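Local coordinates for protein chaperone SycD (Chlamydia pneumoniae, PDB 4NRH) that binds the type III secretion gatekeeper CopN as a chaperone of the LcrH/SycD family and probably helps direct translocator secretion, at residues Glu23-Pro26 against Phe27-Leu31; Phe53-Ser57 against Glu58-Lys62. All blocks are in the same frame, centred on the assembly; numbering follows the deposited sequence.

Contact 1. Residues Glu23-Pro26 against Phe27-Leu31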
loop_
_atom_site.group_PDB
_atom_site.type_symbol
_atom_site.label_atom_id
_atom_site.label_comp_id
_atom_site.label_asym_id
_atom_site.label_seq_id
_atom_site.Cartn_x
_atom_site.Cartn_y
_atom_site.Cartn_z
ATOM N N GLU D 23 -7.347 -1.497 2.087
ATOM C CA GLU D 23 -5.930 -1.752 1.873
ATOM C C GLU D 23 -5.230 -2.110 3.176
ATOM O O GLU D 23 -5.560 -1.578 4.237
ATOM C CB GLU D 23 -5.261 -0.528 1.247
ATOM C CG GLU D 23 -5.895 -0.068 -0.053
ATOM C CD GLU D 23 -5.492 1.346 -0.424
ATOM O OE1 GLU D 23 -6.349 2.251 -0.340
ATOM O OE2 GLU D 23 -4.321 1.550 -0.805
ATOM N N ASP D 24 -4.264 -3.018 3.087
ATOM C CA ASP D 24 -3.424 -3.370 4.224
ATOM C C ASP D 24 -2.639 -2.155 4.703
ATOM O O ASP D 24 -2.530 -1.901 5.903
ATOM C CB ASP D 24 -2.466 -4.505 3.856
ATOM C CG ASP D 24 -1.467 -4.806 4.957
ATOM O OD1 ASP D 24 -1.828 -5.534 5.905
ATOM O OD2 ASP D 24 -0.321 -4.315 4.874
ATOM N N PHE D 25 -2.092 -1.409 3.748
ATOM C CA PHE D 25 -1.240 -0.266 4.049
ATOM C C PHE D 25 -1.412 0.806 2.977
ATOM O O PHE D 25 -0.689 0.816 1.980
ATOM C CB PHE D 25 0.222 -0.712 4.143
ATOM C CG PHE D 25 1.158 0.356 4.626
ATOM C CD1 PHE D 25 1.127 0.778 5.945
ATOM C CD2 PHE D 25 2.082 0.927 3.766
ATOM C CE1 PHE D 25 1.995 1.756 6.395
ATOM C CE2 PHE D 25 2.951 1.905 4.209
ATOM C CZ PHE D 25 2.908 2.320 5.526
ATOM N N PRO D 26 -2.380 1.713 3.179
ATOM C CA PRO D 26 -2.768 2.692 2.156
ATOM C C PRO D 26 -1.854 3.914 2.115
ATOM O O PRO D 26 -2.337 5.043 2.037
ATOM C CB PRO D 26 -4.181 3.089 2.583
ATOM C CG PRO D 26 -4.160 2.951 4.067
ATOM C CD PRO D 26 -3.234 1.799 4.377
ATOM N N PHE D 27 -0.548 3.679 2.162
ATOM C CA PHE D 27 0.434 4.755 2.173
ATOM C C PHE D 27 1.635 4.376 1.315
ATOM O O PHE D 27 1.846 3.195 1.033
ATOM C CB PHE D 27 0.891 5.056 3.603
ATOM C CG PHE D 27 -0.235 5.260 4.574
ATOM C CD1 PHE D 27 -0.973 6.431 4.564
ATOM C CD2 PHE D 27 -0.547 4.285 5.507
ATOM C CE1 PHE D 27 -2.006 6.624 5.462
ATOM C CE2 PHE D 27 -1.579 4.471 6.408
ATOM C CZ PHE D 27 -2.308 5.642 6.385
ATOM N N PRO D 28 2.422 5.375 0.885
ATOM C CA PRO D 28 3.690 5.066 0.213
ATOM C C PRO D 28 4.642 4.323 1.147
ATOM O O PRO D 28 4.636 4.574 2.352
ATOM C CB PRO D 28 4.240 6.447 -0.159
ATOM C CG PRO D 28 3.043 7.341 -0.187
ATOM C CD PRO D 28 2.130 6.819 0.878
ATOM N N ASP D 29 5.441 3.414 0.597
ATOM C CA ASP D 29 6.402 2.659 1.395
ATOM C C ASP D 29 7.567 3.533 1.844
ATOM O O ASP D 29 8.104 3.353 2.938
ATOM C CB ASP D 29 6.931 1.460 0.607
ATOM C CG ASP D 29 5.945 0.311 0.562
ATOM O OD1 ASP D 29 5.062 0.251 1.442
ATOM O OD2 ASP D 29 6.056 -0.533 -0.352
ATOM N N ASP D 30 7.952 4.477 0.992
ATOM C CA ASP D 30 9.177 5.241 1.195
ATOM C C ASP D 30 8.877 6.736 1.150
ATOM O O ASP D 30 8.909 7.352 0.085
ATOM C CB ASP D 30 10.219 4.866 0.135
ATOM C CG ASP D 30 11.601 5.431 0.434
ATOM O OD1 ASP D 30 11.723 6.334 1.285
ATOM O OD2 ASP D 30 12.574 4.964 -0.194
ATOM N N LEU D 31 8.582 7.312 2.311
ATOM C CA LEU D 31 8.234 8.727 2.395
ATOM C C LEU D 31 9.411 9.635 2.040
ATOM O O LEU D 31 9.212 10.769 1.609
ATOM C CB LEU D 31 7.715 9.069 3.793
ATOM C CG LEU D 31 6.309 8.565 4.123
ATOM C CD1 LEU D 31 5.841 9.124 5.456
ATOM C CD2 LEU D 31 5.332 8.931 3.014
#
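The rings of Phe25 and Phe27 meet edge to face: Phe27 turns its CD2 edge onto one face of Phe25, with 5.3 Å between centroids and the planes at 73°. Phe27 CD2 lies off centre above the Phe25 ring, toward its rim, and 3.7 Å from Phe25 CE1. Phe27 CB also stands over that ring, a CH-pi contact at 4.2 Å from its centroid. With CG anti to the backbone N (chi1 -172°), the Phe25 ring swings toward 27-31, so that its face meets the Phe27 edge. Pro26 fills in beside this pair. Its CG sits over a face of the Phe27 ring, 4.1 Å from the centroid and 21° off the ring normal, a second CH-pi contact made by side chains running side by side.

The backbone explains how residues two apart can pack like this. Pro26 is the centre of an inverse gamma turn, closed by a weak hydrogen bond from Phe27 N to Phe25 O at 2.9 Å. Two residues past the turn, Asp29 OD1 approaches Phe25 CD2 obliquely at 3.8 Å, while OD2 of the same carboxylate forms a salt bridge with Arg279 of the CopN chain. That arginine also hydrogen-bonds to Phe27 O.

Further out, Pro26 packs on Ala18, and Phe27 on Leu14, Ile17 and, edge-to-face, Trp85, whereas Phe25 packs on Arg190 of the CopN chain, which forms a salt bridge with Asp24 OD2. The loop is thus an interface element with two chemistries: the gamma turn and ring contacts probably help set its shape, with Pro26 and Phe27 against the chaperone's own helices, and carboxylate and carbonyl oxygens are presented to CopN arginines, where complementary charge probably strengthens binding.

Contact 2. Residues Phe53-Ser57 against Glu58-Lys62; sequences FKISS and EDLEK
Ile55 lays its CG2 methyl against the first turn of helix 57-72, 3.7 Å from Asp59 CB and 3.8 Å from Leu60 CD2. Putting CG2 anti to its own backbone N directs that branch at the helix, and the Ile55 and Leu60 side chains cross at about a right angle. This pairing, i to i+5 across a helix start, is the apolar side of the contact; both residues also touch Phe89 of helix 76-89, and Ile55 touches Ile17 of helix 9-19.

The polar side is an N-cap. Ser56 OG accepts from Asp59 N at 3.2 Å, with an N-H...O angle of 147°; chi1 of 69° places the hydroxyl where it can accept from that amide. Asp59 folds back toward the cap, its OD2 2.9 Å from Ser56 OG, while its OD1 hydrogen-bonds to His9 of the same chain. Behind the cap, Ser56 O accepts a hydrogen bond from Leu60 N at 3.3 Å, and Ser57 O takes Glu61 N at 3.0 Å, the first i to i+4 bonds of the helix. The Glu58 chain curls back toward the helix start, where Ser57 OG donates to Glu58 OE1 at 3.2 Å from above the carboxylate plane, 51° out of it.

Just upstream, Lys54, with positive phi, is the C-prime residue of a Schellman motif ending helix 49-52, so one helix closes and the next is capped within a few residues. The carboxylates of Glu58 and Asp59 lie at the N-terminal end of helix 57-72, where they would probably interact favourably with the helix dipole. The serine cap supplies an acceptor to an early amide, and the isoleucine-leucine contact ties this helix start to the apolar interior.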
loop_
_atom_site.group_PDB
_atom_site.type_symbol
_atom_site.label_atom_id
_atom_site.label_comp_id
_atom_site.label_asym_id
_atom_site.label_seq_id
_atom_site.Cartn_x
_atom_site.Cartn_y
_atom_site.Cartn_z
ATOM N N PHE D 53 -8.215 12.136 5.268
ATOM C CA PHE D 53 -8.310 11.093 6.287
ATOM C C PHE D 53 -9.027 11.589 7.538
ATOM O O PHE D 53 -9.093 10.881 8.545
ATOM C CB PHE D 53 -6.919 10.573 6.656
ATOM C CG PHE D 53 -6.242 9.812 5.551
ATOM C CD1 PHE D 53 -6.943 8.881 4.804
ATOM C CD2 PHE D 53 -4.905 10.032 5.258
ATOM C CE1 PHE D 53 -6.323 8.180 3.786
ATOM C CE2 PHE D 53 -4.280 9.335 4.240
ATOM C CZ PHE D 53 -4.990 8.407 3.503
ATOM N N LYS D 54 -9.557 12.808 7.462
ATOM C CA LYS D 54 -10.323 13.415 8.551
ATOM C C LYS D 54 -9.537 13.464 9.859
ATOM O O LYS D 54 -10.066 13.144 10.924
ATOM C CB LYS D 54 -11.645 12.671 8.760
ATOM C CG LYS D 54 -12.506 12.581 7.510
ATOM C CD LYS D 54 -12.902 13.963 7.016
ATOM C CE LYS D 54 -13.778 14.685 8.027
ATOM N NZ LYS D 54 -14.149 16.049 7.561
ATOM N N ILE D 55 -8.274 13.865 9.769
ATOM C CA ILE D 55 -7.423 13.986 10.944
ATOM C C ILE D 55 -7.510 15.397 11.515
ATOM O O ILE D 55 -7.314 16.377 10.797
ATOM C CB ILE D 55 -5.954 13.655 10.615
ATOM C CG1 ILE D 55 -5.843 12.254 10.012
ATOM C CG2 ILE D 55 -5.086 13.775 11.858
ATOM C CD1 ILE D 55 -4.451 11.908 9.528
ATOM N N SER D 56 -7.817 15.504 12.803
ATOM C CA SER D 56 -7.923 16.810 13.442
ATOM C C SER D 56 -6.539 17.418 13.633
ATOM O O SER D 56 -5.545 16.697 13.721
ATOM C CB SER D 56 -8.644 16.702 14.785
ATOM O OG SER D 56 -7.852 16.006 15.734
ATOM N N SER D 57 -6.479 18.744 13.695
ATOM C CA SER D 57 -5.214 19.442 13.890
ATOM C C SER D 57 -4.645 19.153 15.273
ATOM O O SER D 57 -3.433 19.211 15.483
ATOM C CB SER D 57 -5.394 20.949 13.695
ATOM O OG SER D 57 -6.099 21.522 14.783
ATOM N N GLU D 58 -5.530 18.844 16.216
ATOM C CA GLU D 58 -5.118 18.439 17.553
ATOM C C GLU D 58 -4.372 17.109 17.505
ATOM O O GLU D 58 -3.405 16.903 18.239
ATOM C CB GLU D 58 -6.329 18.334 18.484
ATOM C CG GLU D 58 -7.124 19.625 18.628
ATOM C CD GLU D 58 -8.251 19.737 17.618
ATOM O OE1 GLU D 58 -7.995 19.548 16.410
ATOM O OE2 GLU D 58 -9.396 20.018 18.033
ATOM N N ASP D 59 -4.834 16.208 16.641
ATOM C CA ASP D 59 -4.183 14.915 16.454
ATOM C C ASP D 59 -2.766 15.074 15.914
ATOM O O ASP D 59 -1.843 14.398 16.367
ATOM C CB ASP D 59 -5.006 14.027 15.518
ATOM C CG ASP D 59 -6.243 13.464 16.188
ATOM O OD1 ASP D 59 -6.238 13.328 17.430
ATOM O OD2 ASP D 59 -7.221 13.157 15.473
ATOM N N LEU D 60 -2.600 15.962 14.937
ATOM C CA LEU D 60 -1.289 16.206 14.346
ATOM C C LEU D 60 -0.346 16.853 15.352
ATOM O O LEU D 60 0.858 16.593 15.343
ATOM C CB LEU D 60 -1.407 17.084 13.099
ATOM C CG LEU D 60 -2.043 16.445 11.863
ATOM C CD1 LEU D 60 -1.816 17.319 10.641
ATOM C CD2 LEU D 60 -1.489 15.048 11.632
ATOM N N GLU D 61 -0.898 17.703 16.213
ATOM C CA GLU D 61 -0.107 18.360 17.246
ATOM C C GLU D 61 0.462 17.343 18.230
ATOM O O GLU D 61 1.614 17.455 18.649
ATOM C CB GLU D 61 -0.939 19.407 17.987
ATOM C CG GLU D 61 -0.132 20.251 18.960
ATOM C CD GLU D 61 1.057 20.931 18.304
ATOM O OE1 GLU D 61 0.911 21.434 17.171
ATOM O OE2 GLU D 61 2.141 20.958 18.922
ATOM N N LYS D 62 -0.355 16.362 18.604
ATOM C CA LYS D 62 0.095 15.285 19.479
ATOM C C LYS D 62 1.274 14.552 18.852
ATOM O O LYS D 62 2.260 14.247 19.521
ATOM C CB LYS D 62 -1.034 14.290 19.762
ATOM C CG LYS D 62 -2.172 14.828 20.611
ATOM C CD LYS D 62 -3.248 13.763 20.785
ATOM C CE LYS D 62 -4.406 14.258 21.635
ATOM N NZ LYS D 62 -5.499 13.246 21.711
#

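How the contacts relate
Both contacts are local, and both pack on helices 9-19 and 76-89: Phe27 from contact 1 and Ile55 from contact 2 each touch Ile17. They also meet directly, Phe27 CE1 lying 3.7 Å from Phe53 CE2, although their centres are about 19 Å apart. Contact 1 is mostly buried, with aromatic and proline packing round a gamma turn, and several of its polar groups bind CopN. Contact 2 is partly buried and touches no other chain of the assembly; its chemistry is that of a capped helix start, where backbone and side-chain hydrogen bonds dominate, with one apolar pair reaching inward.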